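Local coordinates for protein bitiscetin (Bitis arietans, PDB 1JWI) that binds von Willebrand factor and induces its interaction, through the A1 domain, with platelet GPIbalpha, so that platelets aggregate, at residues A[65-70]-A[119-124]. Sequence-based numbering, arbitrary orientation.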
loop_
_atom_site.group_PDB
_atom_site.type_symbol
_atom_site.label_atom_id
_atom_site.label_comp_id
_atom_site.label_asym_id
_atom_site.label_seq_id
_atom_site.Cartn_x
_atom_site.Cartn_y
_atom_site.Cartn_z
ATOM N N ASP A 65 1.970 -16.832 -0.937
ATOM C CA ASP A 65 3.033 -15.888 -1.225
ATOM C C ASP A 65 4.089 -16.320 -0.201
ATOM O O ASP A 65 3.795 -17.120 0.693
ATOM C CB ASP A 65 2.595 -14.446 -0.945
ATOM C CG ASP A 65 1.446 -13.992 -1.843
ATOM O OD1 ASP A 65 0.291 -13.979 -1.374
ATOM O OD2 ASP A 65 1.697 -13.658 -3.013
ATOM N N ALA A 66 5.307 -15.812 -0.319
ATOM C CA ALA A 66 6.350 -16.174 0.635
ATOM C C ALA A 66 7.025 -14.923 1.190
ATOM O O ALA A 66 7.488 -14.072 0.432
ATOM C CB ALA A 66 7.377 -17.081 -0.031
ATOM N N TRP A 67 7.055 -14.804 2.515
ATOM C CA TRP A 67 7.670 -13.660 3.187
ATOM C C TRP A 67 9.160 -13.480 2.930
ATOM O O TRP A 67 9.923 -14.454 2.933
ATOM C CB TRP A 67 7.514 -13.778 4.714
ATOM C CG TRP A 67 6.125 -13.631 5.250
ATOM C CD1 TRP A 67 5.504 -14.455 6.147
ATOM C CD2 TRP A 67 5.210 -12.563 4.986
ATOM N NE1 TRP A 67 4.259 -13.962 6.459
ATOM C CE2 TRP A 67 4.053 -12.802 5.761
ATOM C CE3 TRP A 67 5.256 -11.424 4.172
ATOM C CZ2 TRP A 67 2.949 -11.943 5.746
ATOM C CZ3 TRP A 67 4.154 -10.569 4.157
ATOM C CH2 TRP A 67 3.020 -10.834 4.938
ATOM N N ILE A 68 9.563 -12.231 2.710
ATOM C CA ILE A 68 10.974 -11.879 2.574
ATOM C C ILE A 68 11.163 -10.763 3.612
ATOM O O ILE A 68 10.176 -10.263 4.161
ATOM C CB ILE A 68 11.382 -11.384 1.153
ATOM C CG1 ILE A 68 10.474 -10.258 0.673
ATOM C CG2 ILE A 68 11.394 -12.564 0.185
ATOM C CD1 ILE A 68 10.945 -9.673 -0.664
ATOM N N GLY A 69 12.403 -10.373 3.879
ATOM C CA GLY A 69 12.653 -9.382 4.920
ATOM C C GLY A 69 12.397 -7.901 4.726
ATOM O O GLY A 69 12.933 -7.100 5.480
ATOM N N LEU A 70 11.573 -7.524 3.758
ATOM C CA LEU A 70 11.310 -6.112 3.508
ATOM C C LEU A 70 10.026 -5.613 4.174
ATOM O O LEU A 70 8.999 -6.293 4.127
ATOM C CB LEU A 70 11.233 -5.883 2.002
ATOM C CG LEU A 70 11.205 -4.435 1.533
ATOM C CD1 LEU A 70 12.520 -3.750 1.890
ATOM C CD2 LEU A 70 10.979 -4.411 0.023
ATOM N N GLU A 119 -0.875 -11.765 7.933
ATOM C CA GLU A 119 -1.237 -12.920 7.112
ATOM C C GLU A 119 -0.233 -14.052 7.345
ATOM O O GLU A 119 0.958 -13.800 7.520
ATOM C CB GLU A 119 -1.220 -12.510 5.637
ATOM C CG GLU A 119 -1.835 -13.504 4.670
ATOM C CD GLU A 119 -1.732 -13.039 3.223
ATOM O OE1 GLU A 119 -0.649 -13.191 2.617
ATOM O OE2 GLU A 119 -2.734 -12.513 2.694
ATOM N N LYS A 120 -0.704 -15.296 7.342
ATOM C CA LYS A 120 0.196 -16.431 7.553
ATOM C C LYS A 120 0.681 -17.025 6.230
ATOM O O LYS A 120 -0.108 -17.541 5.437
ATOM C CB LYS A 120 -0.493 -17.510 8.395
ATOM C CG LYS A 120 -0.785 -17.071 9.825
ATOM C CD LYS A 120 -1.404 -18.187 10.652
ATOM C CE LYS A 120 -1.887 -17.659 11.995
ATOM N NZ LYS A 120 -0.810 -16.957 12.755
ATOM N N ASN A 121 1.988 -16.949 6.000
ATOM C CA ASN A 121 2.582 -17.461 4.769
ATOM C C ASN A 121 3.887 -18.178 5.042
ATOM O O ASN A 121 4.490 -18.010 6.103
ATOM C CB ASN A 121 2.912 -16.312 3.808
ATOM C CG ASN A 121 1.689 -15.600 3.293
ATOM O OD1 ASN A 121 0.787 -16.221 2.735
ATOM N ND2 ASN A 121 1.656 -14.279 3.461
ATOM N N PRO A 122 4.334 -19.008 4.090
ATOM C CA PRO A 122 5.606 -19.686 4.326
ATOM C C PRO A 122 6.641 -18.565 4.211
ATOM O O PRO A 122 6.302 -17.438 3.818
ATOM C CB PRO A 122 5.681 -20.700 3.180
ATOM C CG PRO A 122 4.874 -20.070 2.099
ATOM C CD PRO A 122 3.696 -19.499 2.858
ATOM N N PHE A 123 7.892 -18.847 4.542
ATOM C CA PHE A 123 8.905 -17.805 4.483
ATOM C C PHE A 123 10.293 -18.330 4.171
ATOM O O PHE A 123 10.531 -19.538 4.153
ATOM C CB PHE A 123 8.936 -17.022 5.796
ATOM C CG PHE A 123 9.113 -17.881 7.010
ATOM C CD1 PHE A 123 8.039 -18.584 7.546
ATOM C CD2 PHE A 123 10.358 -17.992 7.617
ATOM C CE1 PHE A 123 8.203 -19.384 8.675
ATOM C CE2 PHE A 123 10.532 -18.790 8.749
ATOM C CZ PHE A 123 9.448 -19.489 9.277
ATOM N N ILE A 124 11.206 -17.402 3.929
ATOM C CA ILE A 124 12.565 -17.756 3.576
ATOM C C ILE A 124 13.594 -17.060 4.450
ATOM O O ILE A 124 13.620 -15.831 4.542
ATOM C CB ILE A 124 12.843 -17.400 2.104
ATOM C CG1 ILE A 124 14.317 -17.638 1.779
ATOM C CG2 ILE A 124 12.466 -15.948 1.845
ATOM C CD1 ILE A 124 14.719 -17.165 0.409
HETATM O O HOH W 1 -0.540 -16.427 0.647
#
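Trp67 lays its indole against Asn121 and bonds through its backbone to the residues that follow. The CB of Asn121 sits over the five-membered ring of Trp67, 4.0 Å from its centroid and 21° off the normal, a CH-pi contact. Farther out on the same side chain, Asn121 ND2 stands above the six-membered part near the rim, 3.5 Å from Trp67 CZ2, with the amide tilted 65° to the indole plane. That amide is held from the loop just before its strand: Asn121 ND2 gives a nearly straight 2.7 Å hydrogen bond to Glu119 OE1, which accepts with its anti lone pair while lying in the amide plane. At the indole edge, Glu119 O lies in plane, 3.2 Å from Trp67 CZ2. Trp67 NE1 donates to Gly23 O.

Between the backbones, Trp67 N donates to Pro122 O at 3.0 Å; Ile124 N returns a weak bond to Trp67 O at 3.4 Å. The pair brackets Phe123, whose CB packs on the CB of Trp67. Ile68 and Ile124 run side by side, meeting through their CG2 methyls.

At the other end, Asp65 O is buried against Pro122 CD at 3.2 Å and has no polar partner in the model. A water accepts from Asp65 N. Asp65 OD2 takes the amide of Val105, while OD1 faces the like-charged Glu119 OE1, which could raise the pKa of either acid.

The two strands run roughly parallel, 41° apart, and share a single bridge between Trp67 and Phe123. This joins 66-72, the outermost strand within this chain of the sheet it forms with 100-103 and 112-115, and continued at Leu70 by a strand of the partner subunit, to strand 121-126 of the terminal sheet, the two-sheet core of the C-type lectin-like fold of snaclecs.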